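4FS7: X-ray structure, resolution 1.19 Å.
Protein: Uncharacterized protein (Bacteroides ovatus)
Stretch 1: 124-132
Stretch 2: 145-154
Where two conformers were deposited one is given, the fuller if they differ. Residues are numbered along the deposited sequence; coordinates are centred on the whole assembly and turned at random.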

ATOM      1  N   LEU A 124     -22.381  -1.035   7.862  1.00 11.88           N
ATOM      2  CA  LEU A 124     -22.651   0.048   6.937  1.00 12.29           C
ATOM      3  C   LEU A 124     -24.042  -0.109   6.323  1.00 13.51           C
ATOM      4  O   LEU A 124     -24.503  -1.224   6.086  1.00 14.46           O
ATOM      5  CB  LEU A 124     -21.607   0.091   5.823  1.00 13.51           C
ATOM      6  CG  LEU A 124     -20.183   0.312   6.304  1.00 14.54           C
ATOM      7  CD1 LEU A 124     -19.193   0.148   5.133  1.00 15.81           C
ATOM      8  CD2 LEU A 124     -20.032   1.667   6.990  1.00 18.24           C
ATOM      9  N   PRO A 125     -24.732   1.016   6.075  1.00 13.38           N
ATOM     10  CA  PRO A 125     -26.042   0.959   5.411  1.00 13.99           C
ATOM     11  C   PRO A 125     -25.960   0.317   4.052  1.00 13.20           C
ATOM     12  O   PRO A 125     -25.046   0.615   3.289  1.00 14.01           O
ATOM     13  CB  PRO A 125     -26.430   2.436   5.245  1.00 15.73           C
ATOM     14  CG  PRO A 125     -25.553   3.186   6.113  1.00 14.32           C
ATOM     15  CD  PRO A 125     -24.342   2.401   6.371  1.00 12.98           C
ATOM     16  N   LEU A 126     -26.923  -0.548   3.737  1.00 14.22           N
ATOM     17  CA  LEU A 126     -26.876  -1.242   2.462  1.00 14.68           C
ATOM     18  C   LEU A 126     -26.926  -0.329   1.271  1.00 14.24           C
ATOM     19  O   LEU A 126     -26.452  -0.730   0.205  1.00 17.28           O
ATOM     20  CB  LEU A 126     -27.919  -2.368   2.381  1.00 17.10           C
ATOM     21  CG  LEU A 126     -27.496  -3.615   3.160  1.00 21.35           C
ATOM     22  CD1 LEU A 126     -28.595  -4.649   3.186  1.00 26.82           C
ATOM     23  CD2 LEU A 126     -26.245  -4.234   2.535  1.00 28.76           C
HETATM   24  N   MSE A 127     -27.516   0.865   1.405  1.00 14.50           N
HETATM   25  CA  MSE A 127     -27.634   1.805   0.290  1.00 13.98           C
HETATM   26  C   MSE A 127     -26.504   2.853   0.299  1.00 13.43           C
HETATM   27  O   MSE A 127     -26.569   3.852  -0.385  1.00 14.75           O
HETATM   28  CB  MSE A 127     -29.013   2.444   0.272  1.00 15.91           C
HETATM   29  CG  MSE A 127     -30.179   1.418   0.149  1.00 18.05           C
HETATM   30 SE   MSE A 127     -30.052   0.097  -1.253  0.75 16.59          SE
HETATM   31  CE  MSE A 127     -29.841   1.517  -2.421  1.00 16.93           C
ATOM     32  N   LEU A 128     -25.436   2.624   1.063  1.00 13.81           N
ATOM     33  CA  LEU A 128     -24.271   3.533   1.075  1.00 13.11           C
ATOM     34  C   LEU A 128     -23.635   3.669  -0.302  1.00 13.11           C
ATOM     35  O   LEU A 128     -23.512   2.681  -1.031  1.00 13.96           O
ATOM     36  CB  LEU A 128     -23.206   3.019   2.044  1.00 11.90           C
ATOM     37  CG  LEU A 128     -22.133   4.026   2.508  1.00 12.40           C
ATOM     38  CD1 LEU A 128     -22.751   5.027   3.517  1.00 14.31           C
ATOM     39  CD2 LEU A 128     -20.937   3.286   3.127  1.00 14.26           C
ATOM     40  N   LYS A 129     -23.190   4.878  -0.620  1.00 12.28           N
ATOM     41  CA  LYS A 129     -22.631   5.195  -1.927  1.00 12.21           C
ATOM     42  C   LYS A 129     -21.157   5.605  -1.894  1.00 12.46           C
ATOM     43  O   LYS A 129     -20.459   5.391  -2.864  1.00 13.47           O
ATOM     44  CB  LYS A 129     -23.460   6.265  -2.609  1.00 15.11           C
ATOM     45  CG  LYS A 129     -24.889   5.819  -2.920  1.00 18.07           C
ATOM     46  CD  LYS A 129     -24.966   4.532  -3.769  1.00 20.37           C
ATOM     47  CE  LYS A 129     -24.488   4.675  -5.253  1.00 26.84           C
ATOM     48  NZ  LYS A 129     -24.508   3.349  -6.049  1.00 23.58           N
ATOM     49  N   SER A 130     -20.678   6.168  -0.798  1.00 12.70           N
ATOM     50  CA  SER A 130     -19.280   6.590  -0.754  0.50 11.11           C
ATOM     51  C   SER A 130     -18.723   6.613   0.643  1.00 11.37           C
ATOM     52  O   SER A 130     -19.433   6.800   1.635  1.00 11.83           O
ATOM     53  CB  SER A 130     -19.105   7.970  -1.388  0.50 13.49           C
ATOM     54  OG  SER A 130     -19.723   8.978  -0.596  0.50 16.08           O
ATOM     55  N   ILE A 131     -17.419   6.371   0.701  1.00 11.03           N
ATOM     56  CA  ILE A 131     -16.629   6.405   1.926  1.00 10.57           C
ATOM     57  C   ILE A 131     -15.469   7.362   1.686  1.00 10.82           C
ATOM     58  O   ILE A 131     -14.739   7.205   0.707  1.00 12.23           O
ATOM     59  CB  ILE A 131     -16.107   5.011   2.301  1.00 10.59           C
ATOM     60  CG1 ILE A 131     -17.273   4.080   2.627  1.00 11.45           C
ATOM     61  CG2 ILE A 131     -15.083   5.072   3.461  1.00 12.38           C
ATOM     62  CD1 ILE A 131     -16.886   2.587   2.782  1.00 12.41           C
ATOM     63  N   GLY A 132     -15.297   8.350   2.562  1.00 11.80           N
ATOM     64  CA  GLY A 132     -14.342   9.408   2.325  1.00 12.10           C
ATOM     65  C   GLY A 132     -12.919   9.091   2.727  1.00 10.95           C
ATOM     66  O   GLY A 132     -12.627   8.045   3.283  1.00 11.67           O
ATOM     67  N   THR A 145     -17.705  -5.323   5.809  1.00 13.15           N
ATOM     68  CA  THR A 145     -18.290  -5.554   4.499  1.00 14.53           C
ATOM     69  C   THR A 145     -18.762  -4.251   3.886  1.00 13.82           C
ATOM     70  O   THR A 145     -19.520  -3.472   4.515  1.00 15.40           O
ATOM     71  CB  THR A 145     -19.427  -6.583   4.610  0.70 17.09           C
ATOM     72  OG1 THR A 145     -18.875  -7.818   5.077  0.70 21.21           O
ATOM     73  CG2 THR A 145     -20.120  -6.812   3.260  0.70 18.58           C
ATOM     74  N   ILE A 146     -18.255  -3.963   2.702  1.00 13.25           N
ATOM     75  CA  ILE A 146     -18.590  -2.723   1.974  0.50 12.40           C
ATOM     76  C   ILE A 146     -19.746  -3.015   1.040  1.00 13.22           C
ATOM     77  O   ILE A 146     -19.636  -3.886   0.205  1.00 14.37           O
ATOM     78  CB  ILE A 146     -17.423  -2.188   1.076  0.50 11.46           C
ATOM     79  CG1 ILE A 146     -16.100  -2.075   1.841  0.50 12.86           C
ATOM     80  CG2 ILE A 146     -17.807  -0.834   0.427  0.50 13.11           C
ATOM     81  CD1 ILE A 146     -16.143  -1.235   3.123  0.50 10.98           C
ATOM     82  N   PRO A 147     -20.884  -2.303   1.189  1.00 13.45           N
ATOM     83  CA  PRO A 147     -22.040  -2.537   0.343  1.00 14.68           C
ATOM     84  C   PRO A 147     -21.730  -2.421  -1.161  1.00 13.80           C
ATOM     85  O   PRO A 147     -20.862  -1.624  -1.573  1.00 13.78           O
ATOM     86  CB  PRO A 147     -23.021  -1.445   0.821  1.00 18.04           C
ATOM     87  CG  PRO A 147     -22.704  -1.225   2.217  1.00 17.63           C
ATOM     88  CD  PRO A 147     -21.205  -1.333   2.254  1.00 14.65           C
ATOM     89  N   GLU A 148     -22.450  -3.197  -1.964  1.00 15.32           N
ATOM     90  CA  GLU A 148     -22.187  -3.333  -3.400  0.67 15.42           C
ATOM     91  C   GLU A 148     -22.255  -2.026  -4.153  1.00 14.88           C
ATOM     92  O   GLU A 148     -21.632  -1.861  -5.177  1.00 16.75           O
ATOM     93  CB  GLU A 148     -23.135  -4.377  -4.036  0.67 15.61           C
ATOM     94  CG  GLU A 148     -24.592  -3.950  -4.254  0.67 16.34           C
ATOM     95  CD  GLU A 148     -25.491  -5.067  -4.788  0.67 15.92           C
ATOM     96  OE1 GLU A 148     -25.212  -5.627  -5.890  0.67 13.71           O
ATOM     97  OE2 GLU A 148     -26.474  -5.379  -4.075  0.67 17.17           O
ATOM     98  N   GLY A 149     -23.087  -1.106  -3.669  1.00 13.09           N
ATOM     99  CA  GLY A 149     -23.268   0.163  -4.313  1.00 14.26           C
ATOM    100  C   GLY A 149     -22.290   1.256  -4.000  1.00 12.87           C
ATOM    101  O   GLY A 149     -22.448   2.350  -4.522  1.00 14.45           O
ATOM    102  N   VAL A 150     -21.320   0.983  -3.124  1.00 12.43           N
ATOM    103  CA  VAL A 150     -20.299   1.968  -2.841  1.00 11.72           C
ATOM    104  C   VAL A 150     -19.419   2.124  -4.066  1.00 12.06           C
ATOM    105  O   VAL A 150     -18.816   1.126  -4.511  1.00 14.93           O
ATOM    106  CB  VAL A 150     -19.500   1.606  -1.593  1.00 11.68           C
ATOM    107  CG1 VAL A 150     -18.243   2.489  -1.489  1.00 13.51           C
ATOM    108  CG2 VAL A 150     -20.382   1.711  -0.372  1.00 12.76           C
ATOM    109  N   THR A 151     -19.342   3.329  -4.628  1.00 12.41           N
ATOM    110  CA  THR A 151     -18.604   3.595  -5.854  1.00 13.97           C
ATOM    111  C   THR A 151     -17.257   4.267  -5.637  1.00 13.82           C
ATOM    112  O   THR A 151     -16.443   4.307  -6.559  1.00 16.15           O
ATOM    113  CB  THR A 151     -19.436   4.448  -6.821  1.00 17.05           C
ATOM    114  OG1 THR A 151     -19.744   5.699  -6.214  1.00 19.86           O
ATOM    115  CG2 THR A 151     -20.738   3.726  -7.237  1.00 21.42           C
ATOM    116  N   VAL A 152     -17.032   4.813  -4.450  1.00 13.29           N
ATOM    117  CA  VAL A 152     -15.775   5.486  -4.096  0.50 14.75           C
ATOM    118  C   VAL A 152     -15.387   5.151  -2.677  1.00 13.26           C
ATOM    119  O   VAL A 152     -16.231   5.265  -1.780  1.00 12.26           O
ATOM    120  CB  VAL A 152     -15.837   7.011  -4.101  0.50 17.37           C
ATOM    121  CG1 VAL A 152     -14.391   7.515  -4.097  0.50 16.77           C
ATOM    122  CG2 VAL A 152     -16.613   7.562  -5.268  0.50 18.10           C
ATOM    123  N   ILE A 153     -14.117   4.798  -2.470  1.00 11.39           N
ATOM    124  CA  ILE A 153     -13.537   4.683  -1.167  1.00 10.77           C
ATOM    125  C   ILE A 153     -12.276   5.494  -1.180  1.00 10.79           C
ATOM    126  O   ILE A 153     -11.359   5.221  -1.974  1.00 12.08           O
ATOM    127  CB  ILE A 153     -13.260   3.222  -0.735  1.00 11.50           C
ATOM    128  CG1 ILE A 153     -14.517   2.362  -0.801  1.00 12.31           C
ATOM    129  CG2 ILE A 153     -12.675   3.195   0.674  1.00 13.57           C
ATOM    130  CD1 ILE A 153     -14.234   0.870  -0.583  1.00 15.70           C
ATOM    131  N   GLY A 154     -12.202   6.530  -0.351  1.00 10.35           N
ATOM    132  CA  GLY A 154     -11.110   7.475  -0.421  1.00 11.14           C
ATOM    133  C   GLY A 154      -9.777   6.973   0.119  1.00 10.11           C
ATOM    134  O   GLY A 154      -9.674   5.969   0.818  1.00 10.38           O
TER
HETATM  135  O   HOH W   1     -21.063  -3.379   6.766  1.00 15.30           O
HETATM  136  O   HOH W   2     -24.696   0.206  -1.606  1.00 18.27           O
HETATM  137  O   HOH W   3     -20.932   7.852  -4.726  1.00 32.23           O

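Residues 124-132 and 145-154 of one chain run side by side in parallel, each with a type I turn (Pro 125 to Leu 128; Pro 147 to Val 150) ahead of its extended end. The turns are closed by matching backbone hydrogen bonds, Leu 128 N to Pro 125 O (3.0 Å) and Val 150 N to Pro 147 O (3.1 Å).

Backbone hydrogen bonds join the extended ends. Thr 151 N donates to Lys 129 O (2.9 Å), Ile 131 N to Val 152 O (3.0 Å) and Gly 154 N to Ile 131 O (2.8 Å). Ile 131 thus bonds through both its N and its O to residues flanking Ile 153, as expected of a parallel bridge. The same carbonyls also receive CA-H...O contacts: Val 150 CA lies 3.4 Å from Lys 129 O, and Ile 153 CA 3.4 Å from Ile 131 O. Val 152 N, buried here, finds no partner.

One side chain crosses to the opposing backbone. The CA-to-CB bond of Lys 129 points away, but its chi1 to chi3, all m, fold the chain back so that NZ donates to Gly 149 O (2.8 Å).

Apolar side chains meet at several points between the stretches. Ile 146 CD1 lies 3.9 Å from both Leu 124 CD1 and Ile 131 CD1, linking residues seven apart in sequence. Pro 147 packs its CD against Leu 124 CD1 (3.8 Å). Leu 128 CD2 meets Val 150 CG2 (3.9 Å), and on the shared sheet face Ile 131 CG2 meets Ile 153 CG2 (4.1 Å). Pro 147 CG also comes 3.2 Å from the carbonyl oxygen Pro 125 O, a close contact that is not apolar.

Waters add bridges between the stretches. Water 1 accepts from Leu 124 N (2.9 Å) and donates to Thr 145 O (2.7 Å). Water 2 ties the turns together, donating to Leu 126 O (2.7 Å) and Leu 128 O (2.8 Å) and accepting a weak bond from Gly 149 N (2.9 Å).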